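Local atomic coordinates of Phosphoglucosamine/phosphogalactosamine mutase (Sulfolobus tokodaii, PDB entry 2F7L), a protein that isomerises glucosamine 6-phosphate and galactosamine 6-phosphate to their 1-phosphates, using magnesium, for the synthesis of UDP-N-acetylglucosamine and UDP-N-acetylgalactosamine. Residues Arg193-Lys198 with Ser345-Leu350; Ser267-Val272 with Ala354-Ser359; Lys391-Tyr396 with Ala403-Gly408; Val302-Val307 with Lys410-Asp415; Glu21-Leu26 with Asn104-Val109. All coordinates share one frame; numbering follows the deposited sequence.

Contact 1 of 5, residues Arg193-Lys198 with Ser345-Leu350; sequences RALGCK and SFALML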
# COMPACT_ATOMS: atom_id res chain seq x y z
N ARG A 193 -8.74 17.93 -10.08
CA ARG A 193 -9.61 18.79 -10.87
C ARG A 193 -10.87 19.19 -10.11
O ARG A 193 -11.37 20.31 -10.25
CB ARG A 193 -10.01 18.08 -12.15
CG ARG A 193 -10.23 19.02 -13.30
CD ARG A 193 -10.41 18.23 -14.57
NE ARG A 193 -11.49 17.26 -14.39
CZ ARG A 193 -12.04 16.56 -15.38
NH1 ARG A 193 -11.63 16.70 -16.63
NH2 ARG A 193 -13.01 15.70 -15.10
N ALA A 194 -11.40 18.28 -9.30
CA ALA A 194 -12.60 18.59 -8.54
C ALA A 194 -12.27 19.58 -7.44
O ALA A 194 -13.09 20.43 -7.12
CB ALA A 194 -13.22 17.34 -7.94
N LEU A 195 -11.08 19.47 -6.87
CA LEU A 195 -10.67 20.39 -5.81
C LEU A 195 -10.04 21.64 -6.44
O LEU A 195 -9.30 22.39 -5.81
CB LEU A 195 -9.70 19.68 -4.86
CG LEU A 195 -10.27 18.30 -4.49
CD1 LEU A 195 -9.41 17.60 -3.46
CD2 LEU A 195 -11.68 18.48 -3.96
N GLY A 196 -10.36 21.86 -7.71
CA GLY A 196 -9.83 23.01 -8.42
C GLY A 196 -8.36 23.37 -8.28
O GLY A 196 -8.03 24.46 -7.81
N CYS A 197 -7.45 22.49 -8.70
CA CYS A 197 -6.02 22.81 -8.60
C CYS A 197 -5.47 23.06 -9.99
O CYS A 197 -6.11 22.73 -10.98
CB CYS A 197 -5.23 21.63 -8.00
SG CYS A 197 -5.97 20.73 -6.63
N LYS A 198 -4.27 23.64 -10.06
CA LYS A 198 -3.61 23.81 -11.35
C LYS A 198 -2.88 22.47 -11.30
O LYS A 198 -2.16 22.19 -10.33
CB LYS A 198 -2.63 24.97 -11.33
CG LYS A 198 -2.25 25.49 -12.69
CD LYS A 198 -1.19 26.56 -12.57
CE LYS A 198 -1.05 27.34 -13.87
NZ LYS A 198 -0.87 26.43 -15.02
N SER A 345 -5.73 9.69 -0.09
CA SER A 345 -4.72 10.35 0.70
C SER A 345 -4.41 11.73 0.19
O SER A 345 -4.29 12.66 0.97
CB SER A 345 -3.46 9.51 0.70
OG SER A 345 -3.75 8.22 1.17
N PHE A 346 -4.26 11.84 -1.12
CA PHE A 346 -3.96 13.13 -1.75
C PHE A 346 -5.06 14.16 -1.42
O PHE A 346 -4.77 15.34 -1.18
CB PHE A 346 -3.85 12.94 -3.26
CG PHE A 346 -3.85 14.24 -4.03
CD1 PHE A 346 -2.72 15.02 -4.10
CD2 PHE A 346 -5.00 14.67 -4.69
CE1 PHE A 346 -2.72 16.22 -4.81
CE2 PHE A 346 -5.01 15.86 -5.40
CZ PHE A 346 -3.86 16.64 -5.46
N ALA A 347 -6.31 13.70 -1.41
CA ALA A 347 -7.45 14.55 -1.10
C ALA A 347 -7.44 14.99 0.37
O ALA A 347 -7.70 16.16 0.69
CB ALA A 347 -8.76 13.82 -1.41
N LEU A 348 -7.19 14.05 1.26
CA LEU A 348 -7.15 14.37 2.67
C LEU A 348 -6.02 15.34 2.94
O LEU A 348 -6.14 16.22 3.79
CB LEU A 348 -6.95 13.10 3.50
CG LEU A 348 -8.17 12.19 3.61
CD1 LEU A 348 -7.78 10.88 4.28
CD2 LEU A 348 -9.26 12.89 4.38
N MET A 349 -4.93 15.19 2.20
CA MET A 349 -3.79 16.06 2.41
C MET A 349 -4.14 17.49 2.04
O MET A 349 -3.86 18.41 2.79
CB MET A 349 -2.58 15.59 1.59
CG MET A 349 -1.28 16.31 1.93
SD MET A 349 -0.72 16.02 3.63
CE MET A 349 0.49 14.72 3.38
N LEU A 350 -4.74 17.66 0.86
CA LEU A 350 -5.14 18.99 0.41
C LEU A 350 -6.16 19.60 1.38
O LEU A 350 -6.32 20.82 1.42
CB LEU A 350 -5.75 18.93 -1.00
CG LEU A 350 -4.80 18.65 -2.17
CD1 LEU A 350 -5.54 18.85 -3.47
CD2 LEU A 350 -3.60 19.57 -2.12
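L195 and C197 together hold one methyl group of L350, CD1, and this apolar seam joins two of the alpha/beta/alpha domains of the phosphohexose mutase fold. L195 comes right after helix 188-194 of domain II, where the chain turns toward strand 198-201; L350 lies on helix 342-356 of domain III. The close-packed part is small and wholly apolar. C197 SG sits 3.7 Å from L350 CD1, and the same methyl lies 4.1 Å from L195 CD1, so it is approached both by the thiol and by the leucine. In L195, CG is anti to the carbonyl carbon, and this chi1 of -47° with an extended chi2 carries CD1 toward the helix; there it also meets the CB of A347, at 4.3 Å, one turn before L350. The two leucine side chains run at a slant to each other. Beneath them the domain II sheet and its helix complete the packing: F346 touches V191 and A192 of helix 188-194 and V175 of strand 174-178, while L350 rests on V175 and L236.

The other side of the segment 193-198 is loose. R193 and K198 are exposed and stay clear of helix 342-356, and K198 NZ finds its partner in the hydroxyl of Y200. G196, with a positive phi of 44°, makes the turn between the helix and C197, and its N gives only a weak bond to R193 O. Back on the packed side, L350 CG covers one face of the F346 ring, 4.0 Å above its plane and displaced toward the rim.

Contact 2 of 5, residues Ser267-Val272 with Ala354-Ser359; sequences SYWASV and ANENVS
W269 and N355 both carry CG anti to the backbone N, with chi1 -164° in the tryptophan and -160° in the asparagine, and these torsions bring the far end of the indole up to the asparagine side chain. N355 CB lies 3.5 Å from W269 CH2. The amide oxygen OD1 sits at the ring edge, in the indole plane and facing the same CH2, although the closeness of that approach is doubtful. With OD1 at the edge and the two planes 72° apart, the amide is not stacked on the indole. E356 folds back at chi2, and its OE2 comes to 4.1 Å from W269 CZ3 while OE1 makes a long, weak ion pair with R366. At the other end of the indole, NE1 donates to OE2 of E351, one turn before N355 on the same helix. Cutting W269 back to an alanine is likely to open a gap between the helices and cost the E351 carboxylate its indole N-H. The arrangement is a helix-to-helix contact inside alpha/beta/alpha domain III of the mutase, in which a tryptophan of helix 259-272 lies along the C-terminal end of helix 342-356.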
# COMPACT_ATOMS: atom_id res chain seq x y z
N SER A 267 -3.01 10.80 9.84
CA SER A 267 -3.60 10.09 10.97
C SER A 267 -4.17 11.16 11.92
O SER A 267 -5.18 10.96 12.60
CB SER A 267 -2.52 9.25 11.65
OG SER A 267 -3.10 8.12 12.28
N TYR A 268 -3.52 12.31 11.93
CA TYR A 268 -3.96 13.41 12.77
C TYR A 268 -5.30 13.98 12.28
O TYR A 268 -6.30 13.98 13.00
CB TYR A 268 -2.88 14.50 12.75
CG TYR A 268 -3.35 15.81 13.29
CD1 TYR A 268 -3.76 15.92 14.62
CD2 TYR A 268 -3.41 16.95 12.48
CE1 TYR A 268 -4.23 17.13 15.13
CE2 TYR A 268 -3.89 18.16 12.97
CZ TYR A 268 -4.30 18.24 14.30
OH TYR A 268 -4.78 19.43 14.79
N TRP A 269 -5.29 14.48 11.05
CA TRP A 269 -6.47 15.05 10.44
C TRP A 269 -7.70 14.15 10.59
O TRP A 269 -8.82 14.63 10.75
CB TRP A 269 -6.21 15.30 8.96
CG TRP A 269 -7.20 16.20 8.34
CD1 TRP A 269 -7.88 16.00 7.17
CD2 TRP A 269 -7.61 17.48 8.83
NE1 TRP A 269 -8.69 17.08 6.91
CE2 TRP A 269 -8.54 18.00 7.91
CE3 TRP A 269 -7.28 18.23 9.97
CZ2 TRP A 269 -9.14 19.25 8.08
CZ3 TRP A 269 -7.88 19.47 10.14
CH2 TRP A 269 -8.80 19.97 9.20
N ALA A 270 -7.49 12.84 10.55
CA ALA A 270 -8.60 11.90 10.67
C ALA A 270 -9.33 12.05 12.00
O ALA A 270 -10.55 11.85 12.07
CB ALA A 270 -8.11 10.47 10.50
N SER A 271 -8.60 12.40 13.06
CA SER A 271 -9.20 12.59 14.39
C SER A 271 -9.99 13.91 14.42
O SER A 271 -11.01 14.02 15.09
CB SER A 271 -8.13 12.64 15.47
OG SER A 271 -7.30 13.78 15.27
N VAL A 272 -9.48 14.90 13.70
CA VAL A 272 -10.15 16.19 13.62
C VAL A 272 -11.50 16.03 12.93
O VAL A 272 -12.45 16.73 13.27
CB VAL A 272 -9.29 17.21 12.84
CG1 VAL A 272 -10.07 18.49 12.62
CG2 VAL A 272 -7.99 17.50 13.61
N ALA A 354 -5.24 22.75 3.54
CA ALA A 354 -6.13 23.88 3.31
C ALA A 354 -6.60 24.53 4.60
O ALA A 354 -6.68 25.75 4.70
CB ALA A 354 -7.33 23.43 2.52
N ASN A 355 -6.91 23.70 5.58
CA ASN A 355 -7.41 24.16 6.86
C ASN A 355 -6.32 24.70 7.78
O ASN A 355 -6.61 25.39 8.75
CB ASN A 355 -8.18 23.03 7.54
CG ASN A 355 -9.12 23.53 8.62
OD1 ASN A 355 -9.66 22.76 9.41
ND2 ASN A 355 -9.34 24.85 8.65
N GLU A 356 -5.06 24.39 7.50
CA GLU A 356 -3.97 24.88 8.35
C GLU A 356 -3.42 26.18 7.76
O GLU A 356 -2.70 26.93 8.43
CB GLU A 356 -2.86 23.84 8.45
CG GLU A 356 -3.31 22.51 9.02
CD GLU A 356 -3.73 22.61 10.47
OE1 GLU A 356 -2.94 23.20 11.24
OE2 GLU A 356 -4.81 22.10 10.85
N ASN A 357 -3.78 26.43 6.51
CA ASN A 357 -3.34 27.61 5.79
C ASN A 357 -1.83 27.81 5.87
O ASN A 357 -1.33 28.93 5.85
CB ASN A 357 -4.06 28.85 6.33
CG ASN A 357 -4.02 30.00 5.34
OD1 ASN A 357 -4.42 31.12 5.65
ND2 ASN A 357 -3.55 29.71 4.12
N VAL A 358 -1.11 26.69 5.95
CA VAL A 358 0.35 26.69 6.01
C VAL A 358 0.87 25.91 4.80
O VAL A 358 0.17 25.06 4.26
CB VAL A 358 0.80 25.99 7.30
CG1 VAL A 358 2.25 25.61 7.21
CG2 VAL A 358 0.57 26.90 8.47
N SER A 359 2.10 26.20 4.36
CA SER A 359 2.64 25.49 3.21
C SER A 359 3.03 24.06 3.57
O SER A 359 3.29 23.74 4.74
CB SER A 359 3.87 26.21 2.65
OG SER A 359 5.02 25.95 3.43

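Contact 3 of 5, residues Lys391-Tyr396 with Ala403-Gly408; sequences KILEVY and AITIDG
L393 reaches from helix 385-396 toward A403 and T405, and its branched end makes the whole contact. From the CB, which is directed toward the segment 403-408, the chain runs to CG, where it forks, and each methyl finds a different partner. CD1 goes to A403 and stops 3.9 Å from its CB, a plain apolar touch on a strand residue. CD2 goes to T405 and lies 3.6 Å from CG2. The threonine meets it methyl first: CG2 is anti to the carbonyl carbon, whereas OG1 takes the position between the backbone N and the carbonyl carbon (chi1 64°), which keeps the hydroxyl off the leucine. The leucine and threonine side chains cross at about a right angle.

This is helix-on-sheet packing in the C-terminal domain of the mutase, whose antiparallel five-stranded sheet ends at strand 402-404. L393 lies over that border strand and also touches V409 of the next one in. A403 and T405 both present CB to the helix, while I404, between them, points away and packs on V285 of domain III. Either side of L393 in sequence, I392 touches L448 and I451 of helix 438-452, and Y396 meets F418 edge-to-face and touches I411. After I404 the chain leaves the strand and curls through T405, D407 and G408 into strand 409-413. The D407 carboxylate has a partner for each oxygen, OD1 in a salt bridge with R421 and OD2 accepting from the backbone N of V307. At G408 the backbone takes phi 82° and psi -140°, a conformation that would drive a side chain into the D407 carbonyl oxygen.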
# COMPACT_ATOMS: atom_id res chain seq x y z
N LYS A 391 19.20 -12.22 21.69
CA LYS A 391 20.34 -11.41 22.09
C LYS A 391 20.04 -9.92 22.16
O LYS A 391 19.98 -9.34 23.24
CB LYS A 391 21.50 -11.64 21.12
CG LYS A 391 22.84 -11.98 21.77
CD LYS A 391 23.63 -10.75 22.18
CE LYS A 391 25.09 -11.15 22.50
NZ LYS A 391 26.09 -10.02 22.53
N ILE A 392 19.86 -9.29 21.00
CA ILE A 392 19.59 -7.86 20.95
C ILE A 392 18.53 -7.50 21.94
O ILE A 392 18.54 -6.42 22.52
CB ILE A 392 19.16 -7.37 19.54
CG1 ILE A 392 18.33 -8.43 18.83
CG2 ILE A 392 20.39 -7.04 18.72
CD1 ILE A 392 18.37 -8.29 17.30
N LEU A 393 17.61 -8.43 22.14
CA LEU A 393 16.54 -8.21 23.08
C LEU A 393 17.11 -8.08 24.48
O LEU A 393 16.94 -7.05 25.14
CB LEU A 393 15.56 -9.37 23.00
CG LEU A 393 14.09 -9.05 23.20
CD1 LEU A 393 13.82 -7.57 22.92
CD2 LEU A 393 13.27 -9.96 22.28
N GLU A 394 17.83 -9.11 24.92
CA GLU A 394 18.40 -9.09 26.26
C GLU A 394 19.64 -8.22 26.39
O GLU A 394 20.41 -8.38 27.33
CB GLU A 394 18.72 -10.50 26.73
CG GLU A 394 19.92 -11.15 26.06
CD GLU A 394 20.09 -12.60 26.49
OE1 GLU A 394 20.21 -12.84 27.72
OE2 GLU A 394 20.11 -13.49 25.60
N VAL A 395 19.84 -7.31 25.45
CA VAL A 395 20.96 -6.40 25.55
C VAL A 395 20.44 -4.99 25.35
O VAL A 395 21.04 -4.03 25.84
CB VAL A 395 22.10 -6.71 24.52
CG1 VAL A 395 21.55 -7.10 23.18
CG2 VAL A 395 23.00 -5.49 24.36
N TYR A 396 19.32 -4.85 24.65
CA TYR A 396 18.76 -3.52 24.44
C TYR A 396 17.50 -3.23 25.24
O TYR A 396 17.17 -2.06 25.49
CB TYR A 396 18.55 -3.24 22.96
CG TYR A 396 19.84 -2.89 22.25
CD1 TYR A 396 20.58 -3.86 21.58
CD2 TYR A 396 20.33 -1.59 22.29
CE1 TYR A 396 21.79 -3.54 20.96
CE2 TYR A 396 21.54 -1.26 21.69
CZ TYR A 396 22.27 -2.24 21.03
OH TYR A 396 23.47 -1.91 20.45
N ALA A 403 9.99 -2.79 24.27
CA ALA A 403 10.18 -3.70 23.16
C ALA A 403 8.90 -4.24 22.53
O ALA A 403 7.90 -4.48 23.21
CB ALA A 403 11.06 -4.84 23.59
N ILE A 404 8.97 -4.43 21.21
CA ILE A 404 7.86 -4.96 20.44
C ILE A 404 8.36 -6.08 19.57
O ILE A 404 9.11 -5.85 18.62
CB ILE A 404 7.22 -3.86 19.59
CG1 ILE A 404 6.85 -2.69 20.50
CG2 ILE A 404 5.99 -4.40 18.88
CD1 ILE A 404 6.28 -1.49 19.80
N THR A 405 7.96 -7.29 19.88
CA THR A 405 8.42 -8.43 19.11
C THR A 405 7.33 -9.09 18.29
O THR A 405 7.42 -10.28 17.97
CB THR A 405 9.07 -9.49 20.01
OG1 THR A 405 8.10 -10.01 20.91
CG2 THR A 405 10.21 -8.90 20.79
N ILE A 406 6.30 -8.32 17.92
CA ILE A 406 5.22 -8.88 17.12
C ILE A 406 5.72 -9.27 15.71
O ILE A 406 5.05 -10.00 14.98
CB ILE A 406 4.05 -7.86 16.98
CG1 ILE A 406 2.88 -8.50 16.21
CG2 ILE A 406 4.51 -6.62 16.24
CD1 ILE A 406 2.04 -9.47 17.01
N ASP A 407 6.89 -8.77 15.32
CA ASP A 407 7.47 -9.05 14.01
C ASP A 407 8.93 -8.59 14.01
O ASP A 407 9.23 -7.43 13.74
CB ASP A 407 6.67 -8.32 12.93
CG ASP A 407 7.22 -8.57 11.54
OD1 ASP A 407 7.99 -9.53 11.36
OD2 ASP A 407 6.86 -7.82 10.62
N GLY A 408 9.83 -9.52 14.31
CA GLY A 408 11.22 -9.15 14.39
C GLY A 408 11.38 -8.57 15.79
O GLY A 408 10.80 -9.09 16.75

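Contact 4 of 5, residues Val302-Val307 with Lys410-Asp415; sequences VDWTKV and KIIGKD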
# COMPACT_ATOMS: atom_id res chain seq x y z
N VAL A 302 -1.10 4.59 19.19
CA VAL A 302 -0.70 3.98 17.95
C VAL A 302 -0.58 2.50 18.28
O VAL A 302 0.11 2.12 19.21
CB VAL A 302 0.64 4.58 17.39
CG1 VAL A 302 0.82 6.00 17.88
CG2 VAL A 302 1.81 3.71 17.75
N ASP A 303 -1.33 1.67 17.56
CA ASP A 303 -1.27 0.24 17.77
C ASP A 303 -0.27 -0.36 16.81
O ASP A 303 -0.53 -0.45 15.62
CB ASP A 303 -2.64 -0.38 17.54
CG ASP A 303 -3.56 -0.22 18.73
OD1 ASP A 303 -3.18 -0.67 19.84
OD2 ASP A 303 -4.66 0.36 18.56
N TRP A 304 0.88 -0.77 17.31
CA TRP A 304 1.91 -1.34 16.45
C TRP A 304 1.51 -2.72 15.97
O TRP A 304 0.80 -3.43 16.66
CB TRP A 304 3.24 -1.41 17.20
CG TRP A 304 3.77 -0.06 17.53
CD1 TRP A 304 3.69 0.58 18.73
CD2 TRP A 304 4.44 0.85 16.64
NE1 TRP A 304 4.26 1.83 18.65
CE2 TRP A 304 4.73 2.02 17.37
CE3 TRP A 304 4.82 0.78 15.29
CZ2 TRP A 304 5.38 3.12 16.80
CZ3 TRP A 304 5.47 1.88 14.72
CH2 TRP A 304 5.75 3.03 15.48
N THR A 305 1.97 -3.10 14.78
CA THR A 305 1.61 -4.40 14.24
C THR A 305 2.64 -4.95 13.24
O THR A 305 3.64 -4.30 12.96
CB THR A 305 0.19 -4.34 13.59
OG1 THR A 305 -0.21 -5.65 13.18
CG2 THR A 305 0.17 -3.41 12.40
N LYS A 306 2.39 -6.15 12.72
CA LYS A 306 3.28 -6.78 11.75
C LYS A 306 3.36 -5.92 10.50
O LYS A 306 2.55 -5.01 10.30
CB LYS A 306 2.76 -8.17 11.35
CG LYS A 306 2.57 -9.12 12.51
CD LYS A 306 1.85 -10.44 12.14
CE LYS A 306 1.43 -11.28 13.43
NZ LYS A 306 0.19 -10.78 14.19
N VAL A 307 4.35 -6.23 9.68
CA VAL A 307 4.55 -5.56 8.41
C VAL A 307 3.57 -6.22 7.43
O VAL A 307 3.48 -7.46 7.37
CB VAL A 307 5.99 -5.78 7.89
CG1 VAL A 307 6.10 -5.36 6.43
CG2 VAL A 307 6.97 -5.01 8.76
N LYS A 410 11.54 -4.65 17.57
CA LYS A 410 11.57 -3.20 17.50
C LYS A 410 11.80 -2.68 18.90
O LYS A 410 11.15 -3.12 19.85
CB LYS A 410 10.24 -2.63 17.01
CG LYS A 410 10.29 -1.13 16.80
CD LYS A 410 8.92 -0.51 16.82
CE LYS A 410 8.97 0.97 16.51
NZ LYS A 410 9.35 1.25 15.10
N ILE A 411 12.74 -1.76 19.01
CA ILE A 411 13.01 -1.18 20.30
C ILE A 411 12.84 0.31 20.23
O ILE A 411 13.35 0.97 19.33
CB ILE A 411 14.40 -1.53 20.79
CG1 ILE A 411 14.37 -2.99 21.23
CG2 ILE A 411 14.83 -0.59 21.91
CD1 ILE A 411 15.31 -3.29 22.31
N ILE A 412 12.08 0.84 21.17
CA ILE A 412 11.83 2.26 21.21
C ILE A 412 12.35 2.89 22.48
O ILE A 412 12.00 2.47 23.59
CB ILE A 412 10.35 2.57 21.09
CG1 ILE A 412 9.79 1.87 19.85
CG2 ILE A 412 10.15 4.07 21.04
CD1 ILE A 412 8.28 1.81 19.83
N GLY A 413 13.19 3.90 22.30
CA GLY A 413 13.78 4.63 23.40
C GLY A 413 13.62 6.13 23.16
O GLY A 413 13.15 6.54 22.11
N LYS A 414 14.03 6.94 24.13
CA LYS A 414 13.92 8.38 24.01
C LYS A 414 14.70 8.88 22.79
O LYS A 414 15.92 8.76 22.72
CB LYS A 414 14.44 9.04 25.27
CG LYS A 414 13.93 10.43 25.49
CD LYS A 414 12.57 10.41 26.18
CE LYS A 414 12.09 11.83 26.51
NZ LYS A 414 10.93 11.82 27.44
N ASP A 415 13.98 9.43 21.82
CA ASP A 415 14.62 9.96 20.63
C ASP A 415 15.40 8.99 19.77
O ASP A 415 16.38 9.38 19.13
CB ASP A 415 15.55 11.12 21.01
CG ASP A 415 14.79 12.29 21.59
OD1 ASP A 415 13.65 12.52 21.14
OD2 ASP A 415 15.33 12.98 22.47
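W304 and K410 lie on two strands of separate sheets, their CA atoms 9.9 Å apart with no backbone hydrogen bond between the segments, so the side chains alone bridge the distance. The lysine comes over one face of the indole. Its CE stands 4.0 Å from the centroid of the W304 six-membered ring, only 13° off the ring normal, a CH-pi contact well over the face. The ammonium lies farther toward the rim, NZ being 4.4 Å from the same centroid, so the cation-pi interaction is off-centre. K410 leaves its backbone extended, with CG anti to N, and bends only at chi4 (69°). That bend takes NZ to its hydrogen-bond partners, the carbonyl oxygens of S287 and V285, so the ring is probably the lesser of its interactions. The opposite face of the indole is covered by V302 CG2, from W304's own strand.

I412, two residues on from K410, adds its CD1 obliquely at the pyrrole side, 4.3 Å from W304 CE2. Nearby, NE1 makes a weak hydrogen bond to E292 OE2, and I404 of strand 402-404, the neighbour of K410's strand, packs on the same tryptophan. With a serine in place of W304, K410 CE and I412 CD1 would probably lose the surface they rest on, and a gap would open between the sheets. W304 belongs to strand 301-305, outermost in the sheet of alpha/beta/alpha domain III, and K410 to the antiparallel sheet of the C-terminal domain; the arrangement is thus an interdomain junction in which a tryptophan lies under a lysine.

Contact 5 of 5, residues Glu21-Leu26 with Asn104-Val109; sequences ELVLKL and NGIKVV
I106 meets L26 and V23 with its two branches, packing helix 20-34 against the central mixed sheet of alpha/beta/alpha domain I. Strand 103-109, which carries the isoleucine, runs antiparallel to both its neighbours, 10-13 and 90-94. L26 and I106 slide past each other in opposite directions, so the tip of the leucine ends beside the base of the isoleucine. L26 CD1 settles at the fork of I106, 3.5 Å from CG2 and 3.7 Å from both CB and CG1. With chi1 -59°, CG1 of the isoleucine is anti to the carbonyl carbon and CG2 anti to the backbone N, and only CD1 goes on to V23. V23 approaches at a slant, its CG1 anti to its own N.

All three residues are buried. V23 rests as well on L53, I56 and V57 of helix 50-63, L26 on I124 of helix 118-130, and I106 on V92 of the next strand. On the other face of the strand K107 points away from the helix, and its NZ makes salt bridges with D8, D243 and D245; the last two are, by similarity, magnesium ligands. The I106 side chain itself stays about 11 Å from those of D243 and S97, by similarity the catalytic phosphoserine but unphosphorylated here. The more distant of the two helix contacts is the methyl pair V23 CG1 and I106 CD1, 4.1 Å apart.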
# COMPACT_ATOMS: atom_id res chain seq x y z
N GLU A 21 -0.60 -20.27 -18.36
CA GLU A 21 -1.03 -21.57 -17.81
C GLU A 21 -1.26 -21.56 -16.30
O GLU A 21 -2.22 -22.17 -15.81
CB GLU A 21 -0.01 -22.66 -18.12
CG GLU A 21 0.35 -22.79 -19.56
CD GLU A 21 1.26 -21.66 -20.03
OE1 GLU A 21 2.25 -21.35 -19.33
OE2 GLU A 21 0.98 -21.10 -21.11
N LEU A 22 -0.37 -20.88 -15.58
CA LEU A 22 -0.47 -20.79 -14.15
C LEU A 22 -1.70 -19.97 -13.78
O LEU A 22 -2.53 -20.40 -12.98
CB LEU A 22 0.79 -20.14 -13.57
CG LEU A 22 0.88 -19.84 -12.06
CD1 LEU A 22 0.42 -20.99 -11.21
CD2 LEU A 22 2.31 -19.55 -11.74
N VAL A 23 -1.82 -18.79 -14.39
CA VAL A 23 -2.94 -17.91 -14.12
C VAL A 23 -4.24 -18.63 -14.50
O VAL A 23 -5.27 -18.47 -13.86
CB VAL A 23 -2.81 -16.59 -14.92
CG1 VAL A 23 -4.10 -15.76 -14.80
CG2 VAL A 23 -1.60 -15.80 -14.40
N LEU A 24 -4.20 -19.44 -15.54
CA LEU A 24 -5.41 -20.14 -15.89
C LEU A 24 -5.85 -21.06 -14.73
O LEU A 24 -7.05 -21.11 -14.39
CB LEU A 24 -5.23 -20.96 -17.18
CG LEU A 24 -6.44 -21.85 -17.50
CD1 LEU A 24 -7.70 -21.00 -17.65
CD2 LEU A 24 -6.17 -22.66 -18.75
N LYS A 25 -4.90 -21.77 -14.13
CA LYS A 25 -5.21 -22.68 -13.03
C LYS A 25 -5.63 -21.92 -11.77
O LYS A 25 -6.62 -22.28 -11.10
CB LYS A 25 -4.01 -23.57 -12.73
CG LYS A 25 -4.31 -24.87 -11.99
CD LYS A 25 -3.22 -25.87 -12.30
CE LYS A 25 -2.69 -26.53 -11.05
NZ LYS A 25 -1.67 -27.58 -11.34
N LEU A 26 -4.87 -20.87 -11.48
CA LEU A 26 -5.12 -20.02 -10.33
C LEU A 26 -6.54 -19.42 -10.41
O LEU A 26 -7.15 -19.15 -9.38
CB LEU A 26 -4.06 -18.92 -10.29
CG LEU A 26 -3.77 -18.13 -9.01
CD1 LEU A 26 -4.25 -16.71 -9.17
CD2 LEU A 26 -4.41 -18.79 -7.79
N ASN A 104 4.20 -8.99 -12.87
CA ASN A 104 2.76 -8.85 -12.87
C ASN A 104 2.25 -9.94 -11.94
O ASN A 104 3.01 -10.82 -11.59
CB ASN A 104 2.18 -8.98 -14.27
CG ASN A 104 0.95 -8.10 -14.46
OD1 ASN A 104 0.60 -7.72 -15.58
ND2 ASN A 104 0.29 -7.78 -13.36
N GLY A 105 1.00 -9.86 -11.51
CA GLY A 105 0.51 -10.88 -10.60
C GLY A 105 -0.99 -10.91 -10.40
O GLY A 105 -1.75 -10.27 -11.13
N ILE A 106 -1.43 -11.64 -9.40
CA ILE A 106 -2.84 -11.74 -9.16
C ILE A 106 -3.15 -11.38 -7.74
O ILE A 106 -2.59 -11.96 -6.83
CB ILE A 106 -3.34 -13.16 -9.38
CG1 ILE A 106 -3.05 -13.60 -10.81
CG2 ILE A 106 -4.82 -13.23 -9.07
CD1 ILE A 106 -3.91 -12.93 -11.84
N LYS A 107 -4.03 -10.41 -7.55
CA LYS A 107 -4.49 -10.02 -6.22
C LYS A 107 -5.95 -10.48 -6.21
O LYS A 107 -6.63 -10.48 -7.25
CB LYS A 107 -4.43 -8.51 -6.03
CG LYS A 107 -3.20 -8.00 -5.29
CD LYS A 107 -3.27 -6.49 -5.06
CE LYS A 107 -1.94 -5.94 -4.51
NZ LYS A 107 -1.82 -4.42 -4.54
N VAL A 108 -6.43 -10.94 -5.07
CA VAL A 108 -7.83 -11.32 -5.04
C VAL A 108 -8.49 -10.64 -3.86
O VAL A 108 -8.06 -10.81 -2.72
CB VAL A 108 -8.03 -12.89 -5.03
CG1 VAL A 108 -6.68 -13.58 -5.06
CG2 VAL A 108 -8.89 -13.34 -3.89
N VAL A 109 -9.50 -9.83 -4.15
CA VAL A 109 -10.22 -9.11 -3.13
C VAL A 109 -11.55 -9.76 -2.79
O VAL A 109 -12.36 -10.06 -3.66
CB VAL A 109 -10.44 -7.64 -3.52
CG1 VAL A 109 -10.11 -7.44 -4.97
CG2 VAL A 109 -11.86 -7.20 -3.23

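From the N terminus, contact 5 closes first, linking helix 20-34 to strand 103-109 inside domain I before any other contact opens. Contact 1 then opens in domain II, and contacts 2 and 4 open in domain III at 267-272 and 302-307. Contact 1 closes at 345-350 and contact 2 at 354-359, both on helix 342-356, and they cross. Contact 4 crosses both and closes only at 410-415, joining domain III to the C-terminal domain. Contact 3 opens and closes within that long span, and its strand 402-404 neighbours strand 409-413. Contacts 1 and 2 touch, as do 3 and 4, whereas contact 5 stands apart.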